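Local coordinates for irisin (Homo sapiens, PDB 4LSD), which acts as a muscle-derived hormone, thought to mediate benefits of exercise by inducing browning of white fat through UCP1 expression, and forms a dimer through its fibronectin type III domain, at residues A[8-13]-A[20-25]; A[30-35]-A[75-80]; A[39-44]-A[67-72]; A[45-50]-A[60-65]. All coordinates share one frame; numbering follows the deposited sequence.

Interaction 1: residues A[8-13]-A[20-25]; sequences NVTVRH and VVSWDV
Thr10 and Ser22 face each other as a hydrogen-bonded antiparallel pair: Thr10 N donates to Ser22 O at 2.8 Å, and Ser22 N returns a bond to Thr10 O at 2.8 Å. Two residues on, Arg12 N to Val20 O (2.9 Å) and Val20 N to Arg12 O (3.1 Å) repeat the exchange, with Val11 and Val21 as the non-hydrogen-bonded pair in between. Ser22 O has a second visitor, the CA-H of Val9, whose CA lies 3.0 Å away.

Among the polar side chains, Arg12 and Ser22 lie on one face of the sheet. The arginine chain bends at chi3 (110°), which sets NE beside the serine, and NE gives Ser22 OG a weak bond of 3.1 Å with an N-H...O angle of 122°. A flexible, charged residue and a small hydroxyl suit this partly solvent-exposed face.

The apolar contacts involve beta-branched valines, which favour extended backbone. Val9 holds CG1 anti to its backbone N (chi1 -172°) and presses it on Val21 CG1 at 3.7 Å, while its CG2 meets Trp23 CB at 3.9 Å.

Together the strands form the first beta hairpin of the fibronectin type III domain. Strand 19-24 is bonded on its other edge to strand 58-61, while Val9, Val11, Val21 and Trp23 reach strands 69-78 and 89-92 of the opposing sheet.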
loop_
_atom_site.group_PDB
_atom_site.type_symbol
_atom_site.label_atom_id
_atom_site.label_comp_id
_atom_site.label_asym_id
_atom_site.label_seq_id
_atom_site.Cartn_x
_atom_site.Cartn_y
_atom_site.Cartn_z
ATOM N N ASN A 8 -1.498 -20.149 -4.936
ATOM C CA ASN A 8 -2.933 -19.959 -4.856
ATOM C C ASN A 8 -3.339 -18.507 -4.669
ATOM O O ASN A 8 -4.234 -18.205 -3.873
ATOM C CB ASN A 8 -3.467 -20.779 -3.689
ATOM C CG ASN A 8 -3.223 -22.265 -3.866
ATOM O OD1 ASN A 8 -2.797 -22.959 -2.935
ATOM N ND2 ASN A 8 -3.505 -22.765 -5.064
ATOM N N VAL A 9 -2.680 -17.608 -5.385
ATOM C CA VAL A 9 -3.015 -16.204 -5.274
ATOM C C VAL A 9 -4.336 -16.029 -6.018
ATOM O O VAL A 9 -4.442 -16.348 -7.204
ATOM C CB VAL A 9 -1.916 -15.334 -5.891
ATOM C CG1 VAL A 9 -2.191 -13.875 -5.603
ATOM C CG2 VAL A 9 -0.557 -15.749 -5.335
ATOM N N THR A 10 -5.353 -15.545 -5.309
ATOM C CA THR A 10 -6.674 -15.360 -5.905
ATOM C C THR A 10 -7.178 -13.936 -5.671
ATOM O O THR A 10 -6.733 -13.248 -4.749
ATOM C CB THR A 10 -7.725 -16.397 -5.324
ATOM O OG1 THR A 10 -8.560 -15.769 -4.343
ATOM C CG2 THR A 10 -7.016 -17.569 -4.637
ATOM N N VAL A 11 -8.106 -13.498 -6.516
ATOM C CA VAL A 11 -8.698 -12.177 -6.390
ATOM C C VAL A 11 -10.170 -12.324 -6.072
ATOM O O VAL A 11 -10.920 -12.836 -6.893
ATOM C CB VAL A 11 -8.623 -11.378 -7.692
ATOM C CG1 VAL A 11 -9.476 -10.120 -7.555
ATOM C CG2 VAL A 11 -7.198 -11.024 -8.005
ATOM N N ARG A 12 -10.595 -11.879 -4.896
ATOM C CA ARG A 12 -12.010 -11.979 -4.540
ATOM C C ARG A 12 -12.657 -10.624 -4.289
ATOM O O ARG A 12 -11.981 -9.592 -4.283
ATOM C CB ARG A 12 -12.194 -12.891 -3.320
ATOM C CG ARG A 12 -11.024 -12.896 -2.351
ATOM C CD ARG A 12 -11.273 -13.908 -1.251
ATOM N NE ARG A 12 -10.396 -15.076 -1.314
ATOM C CZ ARG A 12 -10.747 -16.288 -0.885
ATOM N NH1 ARG A 12 -11.958 -16.480 -0.380
ATOM N NH2 ARG A 12 -9.883 -17.297 -0.930
ATOM N N HIS A 13 -13.973 -10.640 -4.101
ATOM C CA HIS A 13 -14.740 -9.428 -3.845
ATOM C C HIS A 13 -14.249 -8.306 -4.758
ATOM O O HIS A 13 -13.885 -7.219 -4.313
ATOM C CB HIS A 13 -14.606 -9.062 -2.365
ATOM C CG HIS A 13 -15.057 -10.153 -1.441
ATOM N ND1 HIS A 13 -16.353 -10.622 -1.428
ATOM C CD2 HIS A 13 -14.379 -10.896 -0.531
ATOM C CE1 HIS A 13 -16.456 -11.606 -0.552
ATOM N NE2 HIS A 13 -15.272 -11.794 0.007
ATOM N N VAL A 20 -9.748 -7.553 -3.476
ATOM C CA VAL A 20 -8.998 -8.139 -2.374
ATOM C C VAL A 20 -8.184 -9.288 -2.961
ATOM O O VAL A 20 -8.699 -10.064 -3.764
ATOM C CB VAL A 20 -9.926 -8.697 -1.271
ATOM C CG1 VAL A 20 -9.084 -9.383 -0.196
ATOM C CG2 VAL A 20 -10.755 -7.571 -0.652
ATOM N N VAL A 21 -6.919 -9.386 -2.565
ATOM C CA VAL A 21 -6.014 -10.422 -3.056
ATOM C C VAL A 21 -5.697 -11.376 -1.923
ATOM O O VAL A 21 -5.426 -10.934 -0.814
ATOM C CB VAL A 21 -4.684 -9.804 -3.546
ATOM C CG1 VAL A 21 -3.739 -10.889 -4.057
ATOM C CG2 VAL A 21 -4.961 -8.783 -4.628
ATOM N N SER A 22 -5.720 -12.677 -2.197
ATOM C CA SER A 22 -5.422 -13.679 -1.169
ATOM C C SER A 22 -4.376 -14.640 -1.690
ATOM O O SER A 22 -4.190 -14.772 -2.899
ATOM C CB SER A 22 -6.667 -14.491 -0.803
ATOM O OG SER A 22 -7.781 -13.653 -0.581
ATOM N N TRP A 23 -3.715 -15.335 -0.776
ATOM C CA TRP A 23 -2.696 -16.286 -1.167
ATOM C C TRP A 23 -2.410 -17.219 -0.024
ATOM O O TRP A 23 -2.960 -17.074 1.067
ATOM C CB TRP A 23 -1.406 -15.565 -1.545
ATOM C CG TRP A 23 -0.804 -14.784 -0.400
ATOM C CD1 TRP A 23 0.079 -15.235 0.546
ATOM C CD2 TRP A 23 -1.077 -13.424 -0.076
ATOM N NE1 TRP A 23 0.365 -14.231 1.444
ATOM C CE2 TRP A 23 -0.339 -13.108 1.087
ATOM C CE3 TRP A 23 -1.889 -12.436 -0.648
ATOM C CZ2 TRP A 23 -0.379 -11.842 1.679
ATOM C CZ3 TRP A 23 -1.931 -11.178 -0.061
ATOM C CH2 TRP A 23 -1.185 -10.895 1.096
ATOM N N ASP A 24 -1.540 -18.183 -0.293
ATOM C CA ASP A 24 -1.117 -19.142 0.707
ATOM C C ASP A 24 0.373 -19.221 0.553
ATOM O O ASP A 24 0.924 -18.828 -0.479
ATOM C CB ASP A 24 -1.672 -20.543 0.457
ATOM C CG ASP A 24 -3.159 -20.581 0.433
ATOM O OD1 ASP A 24 -3.779 -20.114 1.412
ATOM O OD2 ASP A 24 -3.701 -21.095 -0.570
ATOM N N VAL A 25 1.021 -19.725 1.588
ATOM C CA VAL A 25 2.454 -19.895 1.561
ATOM C C VAL A 25 2.667 -21.338 1.965
ATOM O O VAL A 25 1.762 -21.969 2.508
ATOM C CB VAL A 25 3.160 -18.954 2.557
ATOM C CG1 VAL A 25 2.924 -17.516 2.156
ATOM C CG2 VAL A 25 2.659 -19.209 3.960
#

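Interaction 2: residues A[30-35]-A[75-80]; sequences VVIGFA and QAISIQ
Ile77 lies against Gly33 and is the residue most buried by this contact. Its carbonyl O takes a bond from Ile32 N at 2.9 Å and a weak one from Gly33 N at 3.4 Å, so two residues face one: a classic beta bulge. Ile77 N answers to Gly33 O at 3.1 Å, approaching from 63° out of the carbonyl plane. Gly33, having no side chain, lets Ile77 lie directly on its backbone, Ile77 CG1 being 3.6 Å from Gly33 C. With chi1 at -45°, Ile77 CG1 sits beside its own backbone N and 3.5 Å from Phe34 N.

Ile32 has CG1 between its backbone N and carbonyl carbon (chi1 70°), 3.6 Å from Ile77 O, and carries CD1 on to Ile79 CD1 at 4.1 Å. Ala35, small enough to sit beside Ile77, places CB 4.2 Å from Ile77 CD1 and pairs with Gln75 through two backbone bonds. The backbone thus supplies the direct hydrogen bonds between these parts of the fibronectin type III sheet, while the side chains add mainly apolar contact.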
loop_
_atom_site.group_PDB
_atom_site.type_symbol
_atom_site.label_atom_id
_atom_site.label_comp_id
_atom_site.label_asym_id
_atom_site.label_seq_id
_atom_site.Cartn_x
_atom_site.Cartn_y
_atom_site.Cartn_z
ATOM N N VAL A 30 7.634 -19.493 8.834
ATOM C CA VAL A 30 8.711 -18.591 8.440
ATOM C C VAL A 30 8.282 -17.221 7.883
ATOM O O VAL A 30 9.037 -16.247 7.953
ATOM C CB VAL A 30 9.615 -19.333 7.409
ATOM C CG1 VAL A 30 10.517 -18.373 6.674
ATOM C CG2 VAL A 30 10.459 -20.381 8.127
ATOM N N VAL A 31 7.073 -17.157 7.336
ATOM C CA VAL A 31 6.544 -15.944 6.730
ATOM C C VAL A 31 6.026 -14.900 7.710
ATOM O O VAL A 31 5.039 -15.122 8.403
ATOM C CB VAL A 31 5.443 -16.310 5.698
ATOM C CG1 VAL A 31 4.751 -15.069 5.181
ATOM C CG2 VAL A 31 6.088 -17.058 4.525
ATOM N N ILE A 32 6.699 -13.754 7.749
ATOM C CA ILE A 32 6.329 -12.658 8.641
ATOM C C ILE A 32 5.638 -11.494 7.936
ATOM O O ILE A 32 5.140 -10.577 8.589
ATOM C CB ILE A 32 7.571 -12.104 9.371
ATOM C CG1 ILE A 32 8.488 -11.352 8.395
ATOM C CG2 ILE A 32 8.327 -13.257 10.017
ATOM C CD1 ILE A 32 9.762 -10.822 9.038
ATOM N N GLY A 33 5.597 -11.534 6.610
ATOM C CA GLY A 33 4.974 -10.452 5.879
ATOM C C GLY A 33 4.824 -10.721 4.397
ATOM O O GLY A 33 4.963 -11.852 3.930
ATOM N N PHE A 34 4.547 -9.663 3.650
ATOM C CA PHE A 34 4.359 -9.791 2.220
ATOM C C PHE A 34 4.587 -8.474 1.492
ATOM O O PHE A 34 4.489 -7.401 2.080
ATOM C CB PHE A 34 2.935 -10.234 1.946
ATOM C CG PHE A 34 1.921 -9.133 2.111
ATOM C CD1 PHE A 34 1.662 -8.243 1.068
ATOM C CD2 PHE A 34 1.228 -8.979 3.308
ATOM C CE1 PHE A 34 0.731 -7.220 1.212
ATOM C CE2 PHE A 34 0.291 -7.957 3.467
ATOM C CZ PHE A 34 0.040 -7.075 2.417
ATOM N N ALA A 35 4.876 -8.562 0.199
ATOM C CA ALA A 35 5.055 -7.374 -0.625
ATOM C C ALA A 35 4.229 -7.613 -1.874
ATOM O O ALA A 35 4.305 -8.677 -2.485
ATOM C CB ALA A 35 6.512 -7.179 -0.984
ATOM N N GLN A 75 4.692 -11.471 -3.061
ATOM C CA GLN A 75 5.987 -12.000 -2.637
ATOM C C GLN A 75 5.891 -12.249 -1.131
ATOM O O GLN A 75 5.152 -11.556 -0.439
ATOM C CB GLN A 75 7.090 -10.985 -2.920
ATOM C CG GLN A 75 8.410 -11.334 -2.269
ATOM C CD GLN A 75 9.414 -10.215 -2.397
ATOM O OE1 GLN A 75 10.498 -10.398 -2.945
ATOM N NE2 GLN A 75 9.055 -9.043 -1.897
ATOM N N ALA A 76 6.620 -13.230 -0.614
ATOM C CA ALA A 76 6.559 -13.507 0.814
ATOM C C ALA A 76 7.843 -13.076 1.508
ATOM O O ALA A 76 8.943 -13.343 1.024
ATOM C CB ALA A 76 6.298 -14.986 1.051
ATOM N N ILE A 77 7.693 -12.416 2.654
ATOM C CA ILE A 77 8.836 -11.919 3.415
ATOM C C ILE A 77 9.129 -12.808 4.610
ATOM O O ILE A 77 8.227 -13.182 5.349
ATOM C CB ILE A 77 8.581 -10.500 3.976
ATOM C CG1 ILE A 77 7.959 -9.598 2.908
ATOM C CG2 ILE A 77 9.886 -9.910 4.499
ATOM C CD1 ILE A 77 8.903 -9.163 1.840
ATOM N N SER A 78 10.399 -13.121 4.806
ATOM C CA SER A 78 10.833 -13.941 5.928
ATOM C C SER A 78 11.746 -13.048 6.757
ATOM O O SER A 78 12.052 -11.932 6.340
ATOM C CB SER A 78 11.605 -15.152 5.411
ATOM O OG SER A 78 12.596 -15.555 6.333
ATOM N N ILE A 79 12.183 -13.518 7.921
ATOM C CA ILE A 79 13.079 -12.707 8.744
ATOM C C ILE A 79 14.480 -12.770 8.129
ATOM O O ILE A 79 15.300 -11.875 8.324
ATOM C CB ILE A 79 13.165 -13.219 10.202
ATOM C CG1 ILE A 79 13.905 -12.202 11.072
ATOM C CG2 ILE A 79 13.944 -14.533 10.258
ATOM C CD1 ILE A 79 13.114 -10.949 11.333
ATOM N N GLN A 80 14.750 -13.841 7.389
ATOM C CA GLN A 80 16.054 -14.023 6.757
ATOM C C GLN A 80 16.117 -13.491 5.327
ATOM O O GLN A 80 17.170 -13.031 4.872
ATOM C CB GLN A 80 16.450 -15.503 6.769
ATOM C CG GLN A 80 16.855 -16.032 8.155
ATOM C CD GLN A 80 17.654 -17.343 8.096
ATOM O OE1 GLN A 80 17.186 -18.353 7.560
ATOM N NE2 GLN A 80 18.865 -17.323 8.653
HETATM O O HOH W 1 10.993 -15.617 9.461
#

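Interaction 3: residues A[39-44]-A[67-72]; sequences QKKDVR and DTEYIV
Lys40 lies alongside Tyr70, both side chains pointing the same way. Its CB is 3.8 Å from Glu69 O, and chi1 of -62° puts CG beside the backbone N, where it meets Tyr70 CE1 at 3.6 Å. CD crosses to Thr68 CG2 (3.8 Å), and CE comes within 3.9 Å of Tyr70 OH. The tip, NZ, forms a long, weak ion pair with Glu65. A lysine suits the strand end, as its methylenes flank the ring while its ammonium reaches toward Glu65.

Tyr70 itself follows the tyrosine corner familiar from Greek-key beta sandwiches such as fibronectin type III domains: Tyr70 OH is hydrogen-bonded to the backbone N of Glu65, five residues earlier, in the loop before the strand. A phenylalanine in its place would probably leave that N-H without its mate and the preceding turn less firmly tied to the strand.

The backbones pair antiparallel, Ile71 N giving a bond to Gln39 O at 2.9 Å, which Gln39 N returns to Ile71 O. Past the non-hydrogen-bonded pair of Lys40 and Tyr70, Lys41 N bonds to Glu69 O at 2.8 Å. Lys41 and Glu69 also run side by side, yet Lys41 NZ stays 4.8 Å from Glu69 OE1.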
loop_
_atom_site.group_PDB
_atom_site.type_symbol
_atom_site.label_atom_id
_atom_site.label_comp_id
_atom_site.label_asym_id
_atom_site.label_seq_id
_atom_site.Cartn_x
_atom_site.Cartn_y
_atom_site.Cartn_z
ATOM N N GLN A 39 -0.035 -2.886 -11.049
ATOM C CA GLN A 39 0.083 -1.997 -12.191
ATOM C C GLN A 39 -0.974 -2.400 -13.200
ATOM O O GLN A 39 -1.379 -3.560 -13.257
ATOM C CB GLN A 39 1.488 -2.050 -12.808
ATOM C CG GLN A 39 1.980 -3.417 -13.137
ATOM C CD GLN A 39 3.375 -3.398 -13.746
ATOM O OE1 GLN A 39 4.378 -3.220 -13.048
ATOM N NE2 GLN A 39 3.443 -3.578 -15.058
ATOM N N LYS A 40 -1.456 -1.429 -13.964
ATOM C CA LYS A 40 -2.462 -1.716 -14.972
ATOM C C LYS A 40 -1.785 -2.469 -16.107
ATOM O O LYS A 40 -0.559 -2.370 -16.285
ATOM C CB LYS A 40 -3.053 -0.430 -15.533
ATOM C CG LYS A 40 -3.767 0.445 -14.538
ATOM C CD LYS A 40 -4.457 1.588 -15.261
ATOM C CE LYS A 40 -4.971 2.638 -14.296
ATOM N NZ LYS A 40 -5.429 3.852 -15.030
ATOM N N LYS A 41 -2.589 -3.207 -16.873
ATOM C CA LYS A 41 -2.093 -3.953 -18.019
ATOM C C LYS A 41 -1.367 -2.887 -18.856
ATOM O O LYS A 41 -0.266 -3.110 -19.347
ATOM C CB LYS A 41 -3.271 -4.558 -18.794
ATOM C CG LYS A 41 -2.872 -5.441 -19.952
ATOM C CD LYS A 41 -4.076 -5.760 -20.816
ATOM C CE LYS A 41 -3.667 -6.442 -22.110
ATOM N NZ LYS A 41 -2.905 -7.692 -21.854
ATOM N N ASP A 42 -1.994 -1.723 -19.007
ATOM C CA ASP A 42 -1.393 -0.598 -19.724
ATOM C C ASP A 42 -0.568 0.132 -18.660
ATOM O O ASP A 42 -0.954 1.202 -18.185
ATOM C CB ASP A 42 -2.475 0.346 -20.252
ATOM C CG ASP A 42 -3.050 -0.101 -21.562
ATOM O OD1 ASP A 42 -2.973 -1.312 -21.853
ATOM O OD2 ASP A 42 -3.586 0.763 -22.292
ATOM N N VAL A 43 0.554 -0.458 -18.265
ATOM C CA VAL A 43 1.383 0.131 -17.217
ATOM C C VAL A 43 1.682 1.624 -17.299
ATOM O O VAL A 43 1.929 2.176 -18.363
ATOM C CB VAL A 43 2.731 -0.607 -17.066
ATOM C CG1 VAL A 43 3.558 -0.495 -18.336
ATOM C CG2 VAL A 43 3.493 -0.034 -15.868
ATOM N N ARG A 44 1.652 2.260 -16.137
ATOM C CA ARG A 44 1.922 3.677 -16.005
ATOM C C ARG A 44 2.217 3.933 -14.531
ATOM O O ARG A 44 3.371 4.095 -14.142
ATOM C CB ARG A 44 0.709 4.493 -16.461
ATOM C CG ARG A 44 0.963 5.983 -16.511
ATOM C CD ARG A 44 0.382 6.600 -17.774
ATOM N NE ARG A 44 1.313 6.569 -18.906
ATOM C CZ ARG A 44 1.398 5.596 -19.815
ATOM N NH1 ARG A 44 0.605 4.532 -19.757
ATOM N NH2 ARG A 44 2.281 5.698 -20.801
ATOM N N ASP A 67 -13.573 -0.798 -15.189
ATOM C CA ASP A 67 -13.426 -1.450 -16.489
ATOM C C ASP A 67 -11.977 -1.448 -16.951
ATOM O O ASP A 67 -11.673 -1.098 -18.094
ATOM C CB ASP A 67 -14.298 -0.708 -17.498
ATOM C CG ASP A 67 -14.301 -1.358 -18.861
ATOM O OD1 ASP A 67 -14.537 -2.582 -18.925
ATOM O OD2 ASP A 67 -14.090 -0.638 -19.867
ATOM N N THR A 68 -11.093 -1.864 -16.050
ATOM C CA THR A 68 -9.663 -1.877 -16.311
ATOM C C THR A 68 -8.980 -3.168 -15.862
ATOM O O THR A 68 -9.341 -3.745 -14.836
ATOM C CB THR A 68 -9.015 -0.698 -15.579
ATOM O OG1 THR A 68 -9.645 0.514 -16.008
ATOM C CG2 THR A 68 -7.526 -0.637 -15.840
ATOM N N GLU A 69 -7.975 -3.589 -16.628
ATOM C CA GLU A 69 -7.203 -4.796 -16.344
ATOM C C GLU A 69 -5.943 -4.513 -15.522
ATOM O O GLU A 69 -5.202 -3.571 -15.800
ATOM C CB GLU A 69 -6.817 -5.473 -17.656
ATOM C CG GLU A 69 -8.003 -6.003 -18.441
ATOM C CD GLU A 69 -7.595 -6.632 -19.761
ATOM O OE1 GLU A 69 -7.170 -5.891 -20.679
ATOM O OE2 GLU A 69 -7.693 -7.873 -19.876
ATOM N N TYR A 70 -5.701 -5.349 -14.519
ATOM C CA TYR A 70 -4.550 -5.190 -13.638
ATOM C C TYR A 70 -3.707 -6.443 -13.536
ATOM O O TYR A 70 -4.161 -7.545 -13.825
ATOM C CB TYR A 70 -5.017 -4.822 -12.236
ATOM C CG TYR A 70 -5.506 -3.403 -12.095
ATOM C CD1 TYR A 70 -4.632 -2.382 -11.727
ATOM C CD2 TYR A 70 -6.840 -3.078 -12.324
ATOM C CE1 TYR A 70 -5.072 -1.075 -11.587
ATOM C CE2 TYR A 70 -7.292 -1.772 -12.190
ATOM C CZ TYR A 70 -6.403 -0.779 -11.820
ATOM O OH TYR A 70 -6.850 0.508 -11.675
ATOM N N ILE A 71 -2.468 -6.259 -13.110
ATOM C CA ILE A 71 -1.556 -7.362 -12.925
ATOM C C ILE A 71 -0.936 -7.146 -11.562
ATOM O O ILE A 71 -0.342 -6.107 -11.288
ATOM C CB ILE A 71 -0.464 -7.387 -13.987
ATOM C CG1 ILE A 71 -1.101 -7.394 -15.374
ATOM C CG2 ILE A 71 0.395 -8.633 -13.804
ATOM C CD1 ILE A 71 -0.098 -7.417 -16.491
ATOM N N VAL A 72 -1.099 -8.145 -10.709
ATOM C CA VAL A 72 -0.612 -8.101 -9.345
ATOM C C VAL A 72 0.336 -9.253 -9.096
ATOM O O VAL A 72 0.085 -10.367 -9.544
ATOM C CB VAL A 72 -1.806 -8.218 -8.366
ATOM C CG1 VAL A 72 -1.358 -8.778 -7.019
ATOM C CG2 VAL A 72 -2.466 -6.863 -8.193
#

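Interaction 4: residues A[45-50]-A[60-65]; sequences MLRFIQ and ALWDLE
Arg47 spreads its guanidinium flat over the indole of Trp62, a cation-pi stack that joins strand 46-52 of one sheet of the fibronectin type III sandwich to the residue just past strand 58-61 of the other. The planes differ by only 5°, and Arg47 CZ stands 4.1 Å from the centroid of the six-membered ring of Trp62, nearly straight above it. A bend at chi3 (91°) turns NE out of the line of the chain, 4.2 Å from Trp62 CH2.

The hydrogen bonds go to the same residue. Arg47 NH2 uses an in-plane lone pair of Trp62 O at 2.6 Å, and Arg47 NH1 adds a weak bond to Trp62 O at 2.9 Å. The buried charge thus meets a pi face and a carbonyl, which suits a flat arginine, and has a long, weak ion pair with Glu51 of the second subunit. An alanine here would probably leave Trp62 O without these donors and a gap over the indole.

Arg47 is required for dimerization. Trp62 of the second subunit meets this ring, and a strand of that subunit pairs antiparallel with Leu46, Arg47, Phe48 and Gln50, continuing the sheet across the interface. The apolar contacts belong to Ile49: its CD1 touches Leu61 CD2 at 4.0 Å and meets Trp62 tip to tip, 3.5 Å from Trp62 CZ3.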
loop_
_atom_site.group_PDB
_atom_site.type_symbol
_atom_site.label_atom_id
_atom_site.label_comp_id
_atom_site.label_asym_id
_atom_site.label_seq_id
_atom_site.Cartn_x
_atom_site.Cartn_y
_atom_site.Cartn_z
HETATM N N MSE A 45 1.159 3.933 -13.724
HETATM C CA MSE A 45 1.241 4.144 -12.281
HETATM C C MSE A 45 1.603 2.783 -11.671
HETATM O O MSE A 45 1.005 1.765 -12.033
HETATM C CB MSE A 45 -0.132 4.627 -11.777
HETATM C CG MSE A 45 -0.183 5.195 -10.348
HETATM SE SE MSE A 45 -0.392 3.931 -8.887
HETATM C CE MSE A 45 1.389 3.973 -8.301
ATOM N N LEU A 46 2.580 2.761 -10.766
ATOM C CA LEU A 46 3.021 1.517 -10.103
ATOM C C LEU A 46 2.771 1.610 -8.606
ATOM O O LEU A 46 3.384 2.439 -7.940
ATOM C CB LEU A 46 4.527 1.311 -10.250
ATOM C CG LEU A 46 5.196 1.447 -11.600
ATOM C CD1 LEU A 46 6.671 1.642 -11.374
ATOM C CD2 LEU A 46 4.908 0.225 -12.442
ATOM N N ARG A 47 1.901 0.764 -8.065
ATOM C CA ARG A 47 1.612 0.794 -6.637
ATOM C C ARG A 47 2.233 -0.398 -5.911
ATOM O O ARG A 47 2.127 -1.540 -6.363
ATOM C CB ARG A 47 0.102 0.809 -6.403
ATOM C CG ARG A 47 -0.282 0.920 -4.944
ATOM C CD ARG A 47 -1.639 1.596 -4.780
ATOM N NE ARG A 47 -2.733 0.635 -4.771
ATOM C CZ ARG A 47 -3.993 0.930 -5.072
ATOM N NH1 ARG A 47 -4.324 2.171 -5.418
ATOM N NH2 ARG A 47 -4.925 -0.017 -5.010
ATOM N N PHE A 48 2.885 -0.122 -4.784
ATOM C CA PHE A 48 3.531 -1.161 -3.990
ATOM C C PHE A 48 3.040 -1.167 -2.540
ATOM O O PHE A 48 3.058 -0.131 -1.880
ATOM C CB PHE A 48 5.049 -0.964 -3.972
ATOM C CG PHE A 48 5.665 -0.872 -5.329
ATOM C CD1 PHE A 48 5.819 0.362 -5.962
ATOM C CD2 PHE A 48 6.082 -2.026 -5.986
ATOM C CE1 PHE A 48 6.381 0.442 -7.236
ATOM C CE2 PHE A 48 6.643 -1.960 -7.255
ATOM C CZ PHE A 48 6.795 -0.726 -7.885
ATOM N N ILE A 49 2.616 -2.328 -2.044
ATOM C CA ILE A 49 2.168 -2.438 -0.664
ATOM C C ILE A 49 2.993 -3.497 0.027
ATOM O O ILE A 49 3.215 -4.566 -0.520
ATOM C CB ILE A 49 0.711 -2.862 -0.552
ATOM C CG1 ILE A 49 -0.188 -1.865 -1.277
ATOM C CG2 ILE A 49 0.323 -2.929 0.921
ATOM C CD1 ILE A 49 -1.622 -2.317 -1.377
ATOM N N GLN A 50 3.466 -3.195 1.229
ATOM C CA GLN A 50 4.258 -4.154 1.996
ATOM C C GLN A 50 3.751 -4.105 3.432
ATOM O O GLN A 50 3.393 -3.047 3.928
ATOM C CB GLN A 50 5.751 -3.793 1.971
ATOM C CG GLN A 50 6.647 -4.831 2.630
ATOM C CD GLN A 50 8.047 -4.310 2.958
ATOM O OE1 GLN A 50 8.271 -3.688 4.004
ATOM N NE2 GLN A 50 8.994 -4.557 2.060
ATOM N N ALA A 60 -6.119 -5.732 0.566
ATOM C CA ALA A 60 -7.099 -4.997 -0.230
ATOM C C ALA A 60 -6.428 -3.980 -1.149
ATOM O O ALA A 60 -5.415 -3.391 -0.790
ATOM C CB ALA A 60 -8.065 -4.285 0.677
ATOM N N LEU A 61 -6.996 -3.783 -2.334
ATOM C CA LEU A 61 -6.480 -2.815 -3.290
ATOM C C LEU A 61 -7.625 -1.844 -3.501
ATOM O O LEU A 61 -8.717 -2.235 -3.915
ATOM C CB LEU A 61 -6.121 -3.492 -4.617
ATOM C CG LEU A 61 -5.197 -4.702 -4.495
ATOM C CD1 LEU A 61 -5.249 -5.492 -5.794
ATOM C CD2 LEU A 61 -3.775 -4.260 -4.175
ATOM N N TRP A 62 -7.370 -0.576 -3.225
ATOM C CA TRP A 62 -8.391 0.445 -3.342
ATOM C C TRP A 62 -8.128 1.423 -4.478
ATOM O O TRP A 62 -7.055 1.432 -5.074
ATOM C CB TRP A 62 -8.441 1.221 -2.040
ATOM C CG TRP A 62 -7.163 1.993 -1.800
ATOM C CD1 TRP A 62 -6.966 3.332 -1.997
ATOM C CD2 TRP A 62 -5.888 1.459 -1.385
ATOM N NE1 TRP A 62 -5.654 3.668 -1.733
ATOM C CE2 TRP A 62 -4.974 2.543 -1.357
ATOM C CE3 TRP A 62 -5.434 0.177 -1.037
ATOM C CZ2 TRP A 62 -3.628 2.377 -0.999
ATOM C CZ3 TRP A 62 -4.098 0.016 -0.680
ATOM C CH2 TRP A 62 -3.212 1.112 -0.663
ATOM N N ASP A 63 -9.126 2.254 -4.760
ATOM C CA ASP A 63 -9.013 3.275 -5.782
ATOM C C ASP A 63 -8.552 2.729 -7.126
ATOM O O ASP A 63 -7.719 3.337 -7.801
ATOM C CB ASP A 63 -8.048 4.347 -5.282
ATOM C CG ASP A 63 -8.204 5.674 -6.006
ATOM O OD1 ASP A 63 -9.354 6.057 -6.327
ATOM O OD2 ASP A 63 -7.169 6.348 -6.233
ATOM N N LEU A 64 -9.096 1.582 -7.515
ATOM C CA LEU A 64 -8.741 0.994 -8.791
ATOM C C LEU A 64 -9.584 1.656 -9.857
ATOM O O LEU A 64 -10.620 2.256 -9.563
ATOM C CB LEU A 64 -9.009 -0.508 -8.795
ATOM C CG LEU A 64 -8.136 -1.351 -7.870
ATOM C CD1 LEU A 64 -8.404 -2.821 -8.146
ATOM C CD2 LEU A 64 -6.658 -1.026 -8.113
ATOM N N GLU A 65 -9.129 1.537 -11.096
ATOM C CA GLU A 65 -9.819 2.100 -12.250
ATOM C C GLU A 65 -10.944 1.168 -12.667
ATOM O O GLU A 65 -10.777 -0.049 -12.639
ATOM C CB GLU A 65 -8.840 2.229 -13.407
ATOM C CG GLU A 65 -8.241 3.588 -13.573
ATOM C CD GLU A 65 -9.069 4.437 -14.492
ATOM O OE1 GLU A 65 -8.697 5.610 -14.711
ATOM O OE2 GLU A 65 -10.092 3.924 -15.000
#

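Overall arrangement
Interactions 2 and 3 bind the same two strands, 31-40 and 69-78, at places whose centres are about 25 Å apart and on opposite sides of the chain's centre. Interaction 1 lies in the facing sheet and meets interaction 2 across the core, Trp23 CZ2 reaching Phe34 CG at 3.6 Å. It also touches interaction 4 through Val21 CG2 and Leu61 CD1, 3.5 Å apart. Interactions 3 and 4 have the closest centres, about 10 Å apart. The dimerization site is Arg47 of interaction 4: from the side chain of Arg47, that of Tyr70 is about 7 Å away, that of Val21 about 9 Å and that of Phe34 about 10 Å.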